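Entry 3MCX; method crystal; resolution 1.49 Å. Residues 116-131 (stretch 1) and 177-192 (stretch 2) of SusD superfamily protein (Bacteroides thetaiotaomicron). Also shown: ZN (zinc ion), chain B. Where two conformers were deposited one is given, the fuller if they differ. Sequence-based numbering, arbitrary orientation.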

# COMPACT_ATOMS: atom_id res chain seq x y z
N LYS A 116 26.62 -7.77 -14.32
CA LYS A 116 25.77 -6.61 -14.15
C LYS A 116 24.29 -7.00 -14.18
O LYS A 116 23.48 -6.50 -13.39
CB LYS A 116 26.05 -5.58 -15.25
CG LYS A 116 25.42 -4.22 -15.00
CD LYS A 116 25.75 -3.24 -16.13
N GLU A 117 23.92 -7.89 -15.11
CA GLU A 117 22.53 -8.33 -15.20
C GLU A 117 22.19 -9.26 -14.04
O GLU A 117 21.10 -9.14 -13.49
CB GLU A 117 22.24 -8.99 -16.54
CG GLU A 117 22.02 -7.97 -17.66
CD GLU A 117 20.64 -7.29 -17.50
OE1 GLU A 117 19.62 -7.87 -17.91
OE2 GLU A 117 20.56 -6.21 -16.94
N LEU A 118 23.10 -10.17 -13.69
CA LEU A 118 22.87 -11.05 -12.52
C LEU A 118 22.66 -10.22 -11.27
O LEU A 118 21.79 -10.49 -10.46
CB LEU A 118 24.01 -12.03 -12.31
CG LEU A 118 24.21 -13.15 -13.37
CD1 LEU A 118 25.59 -13.81 -13.27
CD2 LEU A 118 23.06 -14.15 -13.26
N ASN A 119 23.46 -9.16 -11.13
CA ASN A 119 23.34 -8.31 -9.98
C ASN A 119 22.07 -7.48 -9.97
O ASN A 119 21.47 -7.22 -8.92
CB ASN A 119 24.55 -7.40 -9.88
CG ASN A 119 24.75 -6.89 -8.51
OD1 ASN A 119 24.74 -7.67 -7.56
ND2 ASN A 119 24.92 -5.58 -8.37
N ARG A 120 21.61 -7.08 -11.15
CA ARG A 120 20.34 -6.36 -11.24
C ARG A 120 19.17 -7.25 -10.81
O ARG A 120 18.32 -6.86 -10.02
CB ARG A 120 20.11 -5.88 -12.69
CG ARG A 120 18.79 -5.18 -12.84
CD ARG A 120 18.38 -4.85 -14.27
NE ARG A 120 18.38 -6.02 -15.14
CZ ARG A 120 17.41 -6.94 -15.20
NH1 ARG A 120 16.34 -6.88 -14.41
NH2 ARG A 120 17.56 -7.97 -16.06
N ILE A 121 19.15 -8.46 -11.35
CA ILE A 121 18.11 -9.42 -10.99
C ILE A 121 18.14 -9.70 -9.49
O ILE A 121 17.13 -9.69 -8.84
CB ILE A 121 18.25 -10.71 -11.79
CG1 ILE A 121 17.94 -10.42 -13.26
CG2 ILE A 121 17.35 -11.83 -11.22
CD1 ILE A 121 18.36 -11.53 -14.21
N LYS A 122 19.35 -9.90 -8.95
CA LYS A 122 19.49 -10.11 -7.50
C LYS A 122 18.97 -8.92 -6.70
O LYS A 122 18.27 -9.09 -5.69
CB LYS A 122 20.95 -10.34 -7.18
CG LYS A 122 21.29 -10.53 -5.70
CD LYS A 122 22.80 -10.63 -5.53
CE LYS A 122 23.19 -10.55 -4.09
NZ LYS A 122 24.67 -10.48 -3.98
N SER A 123 19.30 -7.73 -7.16
CA SER A 123 18.89 -6.52 -6.46
C SER A 123 17.38 -6.30 -6.46
O SER A 123 16.79 -5.91 -5.46
CB SER A 123 19.58 -5.31 -7.06
OG SER A 123 20.97 -5.40 -6.83
N GLU A 124 16.75 -6.53 -7.61
CA GLU A 124 15.30 -6.49 -7.66
C GLU A 124 14.64 -7.53 -6.74
O GLU A 124 13.67 -7.23 -6.05
CB GLU A 124 14.83 -6.66 -9.11
CG GLU A 124 15.23 -5.47 -9.99
CD GLU A 124 14.75 -5.57 -11.42
OE1 GLU A 124 13.61 -6.06 -11.63
OE2 GLU A 124 15.50 -5.15 -12.33
N ALA A 125 15.19 -8.74 -6.73
CA ALA A 125 14.71 -9.76 -5.79
C ALA A 125 14.86 -9.30 -4.33
O ALA A 125 13.99 -9.55 -3.51
CB ALA A 125 15.47 -11.09 -6.02
N LEU A 126 15.97 -8.65 -4.01
CA LEU A 126 16.21 -8.14 -2.67
C LEU A 126 15.20 -7.10 -2.27
O LEU A 126 14.67 -7.13 -1.16
CB LEU A 126 17.64 -7.56 -2.53
CG LEU A 126 18.79 -8.56 -2.25
CD1 LEU A 126 20.15 -7.87 -2.45
CD2 LEU A 126 18.63 -9.17 -0.81
N VAL A 127 14.87 -6.19 -3.19
CA VAL A 127 13.86 -5.19 -2.88
C VAL A 127 12.50 -5.86 -2.66
O VAL A 127 11.78 -5.55 -1.72
CB VAL A 127 13.72 -4.04 -3.92
CG1 VAL A 127 12.67 -3.02 -3.43
CG2 VAL A 127 15.00 -3.34 -4.12
N MSE A 128 12.16 -6.82 -3.52
CA MSE A 128 10.92 -7.55 -3.33
C MSE A 128 10.91 -8.33 -2.01
O MSE A 128 9.87 -8.43 -1.36
CB MSE A 128 10.65 -8.48 -4.50
CG MSE A 128 9.33 -9.18 -4.45
SE MSE A 128 7.76 -8.03 -4.32
CE MSE A 128 8.42 -6.47 -5.30
N ARG A 129 12.03 -8.90 -1.61
CA ARG A 129 12.09 -9.60 -0.31
C ARG A 129 11.84 -8.62 0.85
O ARG A 129 11.10 -8.91 1.78
CB ARG A 129 13.43 -10.28 -0.11
CG ARG A 129 13.42 -11.32 1.01
CD ARG A 129 14.70 -12.08 1.14
NE ARG A 129 15.82 -11.27 1.60
CZ ARG A 129 17.07 -11.71 1.66
NH1 ARG A 129 17.35 -12.93 1.28
NH2 ARG A 129 18.05 -10.92 2.11
N GLY A 130 12.48 -7.47 0.79
CA GLY A 130 12.30 -6.46 1.81
C GLY A 130 10.91 -5.90 1.86
O GLY A 130 10.28 -5.77 2.93
N LEU A 131 10.36 -5.60 0.67
CA LEU A 131 8.99 -5.09 0.58
C LEU A 131 7.99 -6.11 1.14
O LEU A 131 7.06 -5.75 1.88
CB LEU A 131 8.67 -4.79 -0.87
CG LEU A 131 7.31 -4.21 -1.19
CD1 LEU A 131 7.03 -2.97 -0.34
CD2 LEU A 131 7.25 -3.89 -2.72
ZN ZN B . 18.90 -6.71 14.79
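Stretch 2, residues 177-192: EQVVSDMSNALSGLRQ

Stretch 2 runs nearly antiparallel to stretch 1. The axis of helix 177-186 passes within 7.6 Å of the axis of helix 116-131, with a signed crossing angle of -159°. After Ala-186, residues 187-189 keep helical phi/psi without the regular bonds, and psi then swings to 155° at Leu-190 and 144° at Arg-191, an extended path. CA-CA separations fix the register: Gly-130 to Val-179 4.2 Å, Val-127 to Met-183 4.8 Å, Ser-123 to Ala-186 4.3 Å and Arg-120 to Gly-189 4.9 Å.

Such close packing depends on small residues. An ideal CB on Gly-130 would lie 3.1 Å from Val-179 O, and one on Gly-189 only 2.2 Å from Ser-123 OG, a clash. Ser-123 takes chi1 m (-66°), which lets OG donate to Asn-119 O at 2.8 Å, back along its own helix. Val-127, chi1 t, sets CG2 3.4 Å from Ala-186 CB and 4.0 Å from Leu-190 CD1. Selenomethionine Met-183 (m, t, t) is extended enough to bring CE 3.9 Å from Leu-131 CB.

Asp-182, chi1 m and CA-to-CB toward stretch 1, meets Arg-129 (t, t, p) edge-on in a two-pronged salt bridge: Arg-129 NE to Asp-182 OD2 and Arg-129 NH2 to Asp-182 OD1 are both 2.9 Å, each with an angle of 175°. Gln-178, chi2 p, also donates from NE2 to Asp-182 OD1 at 2.8 Å.

At the other end, Arg-120 turns at chi3 p (55°); its NE and NH2 reach Glu-117 OE2 and OE1, each at 2.8 Å, and its NH1 reaches Glu-124 OE2 at 2.8 Å. Those carboxylates offset its charge where Arg-191 NH2 lies over one guanidinium face, 3.3 Å from Arg-120 NE; both atoms are donors, so no hydrogen bond forms. Water 3 links Glu-124 OE2 (2.8 Å) to Arg-191 N (2.9 Å).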

# COMPACT_ATOMS: atom_id res chain seq x y z
N GLU A 177 14.67 -3.85 10.46
CA GLU A 177 16.13 -3.88 10.17
C GLU A 177 16.39 -4.68 8.91
O GLU A 177 17.16 -4.27 8.06
CB GLU A 177 16.92 -4.49 11.29
CG GLU A 177 17.09 -3.64 12.48
CD GLU A 177 17.87 -4.38 13.56
OE1 GLU A 177 17.90 -5.65 13.54
OE2 GLU A 177 18.49 -3.68 14.40
N GLN A 178 15.72 -5.82 8.78
CA GLN A 178 15.94 -6.67 7.59
C GLN A 178 15.37 -6.03 6.32
O GLN A 178 16.02 -6.13 5.26
CB GLN A 178 15.35 -8.07 7.81
CG GLN A 178 15.69 -9.07 6.73
CD GLN A 178 17.15 -9.37 6.66
OE1 GLN A 178 17.76 -9.80 7.64
NE2 GLN A 178 17.74 -9.15 5.48
N VAL A 179 14.21 -5.37 6.45
CA VAL A 179 13.63 -4.67 5.33
C VAL A 179 14.58 -3.60 4.80
O VAL A 179 14.86 -3.52 3.60
CB VAL A 179 12.33 -4.00 5.72
CG1 VAL A 179 11.83 -3.06 4.59
CG2 VAL A 179 11.27 -5.07 6.10
N VAL A 180 15.06 -2.77 5.72
CA VAL A 180 15.98 -1.68 5.39
C VAL A 180 17.28 -2.22 4.79
O VAL A 180 17.77 -1.70 3.78
CB VAL A 180 16.26 -0.80 6.63
CG1 VAL A 180 17.41 0.19 6.36
CG2 VAL A 180 14.95 -0.01 7.03
N SER A 181 17.81 -3.28 5.36
CA SER A 181 19.01 -3.91 4.83
C SER A 181 18.81 -4.37 3.37
O SER A 181 19.65 -4.10 2.48
CB SER A 181 19.38 -5.11 5.70
OG SER A 181 20.55 -5.76 5.25
N ASP A 182 17.74 -5.10 3.13
CA ASP A 182 17.47 -5.63 1.78
C ASP A 182 17.34 -4.52 0.75
O ASP A 182 17.95 -4.55 -0.31
CB ASP A 182 16.23 -6.50 1.77
CG ASP A 182 16.42 -7.84 2.46
OD1 ASP A 182 17.55 -8.18 2.85
OD2 ASP A 182 15.41 -8.59 2.55
N MSE A 183 16.57 -3.50 1.08
CA MSE A 183 16.34 -2.43 0.10
C MSE A 183 17.60 -1.62 -0.10
O MSE A 183 17.91 -1.24 -1.25
CB MSE A 183 15.20 -1.54 0.53
CG MSE A 183 13.85 -2.22 0.66
SE MSE A 183 12.46 -0.89 0.91
CE MSE A 183 10.97 -2.12 0.91
N SER A 184 18.33 -1.35 0.98
CA SER A 184 19.56 -0.55 0.90
C SER A 184 20.67 -1.29 0.15
O SER A 184 21.39 -0.69 -0.67
CB SER A 184 20.04 -0.19 2.31
OG SER A 184 19.04 0.56 3.00
N ASN A 185 20.83 -2.57 0.45
CA ASN A 185 21.86 -3.40 -0.19
C ASN A 185 21.56 -3.60 -1.68
O ASN A 185 22.50 -3.82 -2.46
CB ASN A 185 22.00 -4.76 0.51
CG ASN A 185 22.67 -4.65 1.88
OD1 ASN A 185 23.51 -3.78 2.08
ND2 ASN A 185 22.33 -5.56 2.80
N ALA A 186 20.30 -3.50 -2.06
CA ALA A 186 19.88 -3.58 -3.46
C ALA A 186 20.28 -2.37 -4.30
O ALA A 186 20.51 -2.50 -5.49
CB ALA A 186 18.36 -3.75 -3.54
N LEU A 187 20.37 -1.19 -3.71
CA LEU A 187 20.35 0.05 -4.51
C LEU A 187 21.39 0.14 -5.62
O LEU A 187 21.07 0.52 -6.75
CB LEU A 187 20.48 1.29 -3.60
CG LEU A 187 19.39 1.56 -2.58
CD1 LEU A 187 19.84 2.73 -1.73
CD2 LEU A 187 18.06 1.86 -3.28
N SER A 188 22.62 -0.22 -5.32
CA SER A 188 23.70 -0.03 -6.30
C SER A 188 23.58 -0.94 -7.54
O SER A 188 24.15 -0.65 -8.59
CB SER A 188 25.07 -0.16 -5.65
OG SER A 188 25.27 -1.47 -5.16
N GLY A 189 22.84 -2.04 -7.41
CA GLY A 189 22.60 -2.94 -8.53
C GLY A 189 21.39 -2.65 -9.38
O GLY A 189 21.26 -3.24 -10.45
N LEU A 190 20.50 -1.76 -8.93
CA LEU A 190 19.23 -1.47 -9.64
C LEU A 190 19.47 -0.51 -10.81
O LEU A 190 20.43 0.28 -10.82
CB LEU A 190 18.24 -0.83 -8.68
CG LEU A 190 17.80 -1.68 -7.48
CD1 LEU A 190 17.00 -0.86 -6.49
CD2 LEU A 190 16.96 -2.84 -7.95
N ARG A 191 18.57 -0.58 -11.79
CA ARG A 191 18.59 0.34 -12.92
C ARG A 191 18.39 1.77 -12.44
O ARG A 191 17.61 2.02 -11.51
CB ARG A 191 17.43 0.05 -13.87
CG ARG A 191 17.50 -1.27 -14.58
CD ARG A 191 16.53 -1.26 -15.73
NE ARG A 191 16.23 -2.60 -16.22
CZ ARG A 191 16.97 -3.28 -17.08
NH1 ARG A 191 18.10 -2.77 -17.56
NH2 ARG A 191 16.57 -4.49 -17.45
N GLN A 192 19.07 2.70 -13.11
CA GLN A 192 18.83 4.14 -12.92
C GLN A 192 17.73 4.65 -13.88
O GLN A 192 17.08 5.65 -13.60
CB GLN A 192 20.12 4.93 -13.14
CG GLN A 192 21.21 4.69 -12.07
CD GLN A 192 20.91 5.37 -10.75
OE1 GLN A 192 20.89 4.74 -9.66
NE2 GLN A 192 20.66 6.66 -10.82
O HOH W 1 23.56 -4.28 -11.80
O HOH W 2 23.35 -3.79 -4.91
O HOH W 3 16.46 -2.57 -11.65
O HOH W 4 13.19 -9.28 4.00
O HOH W 5 18.12 -8.37 14.01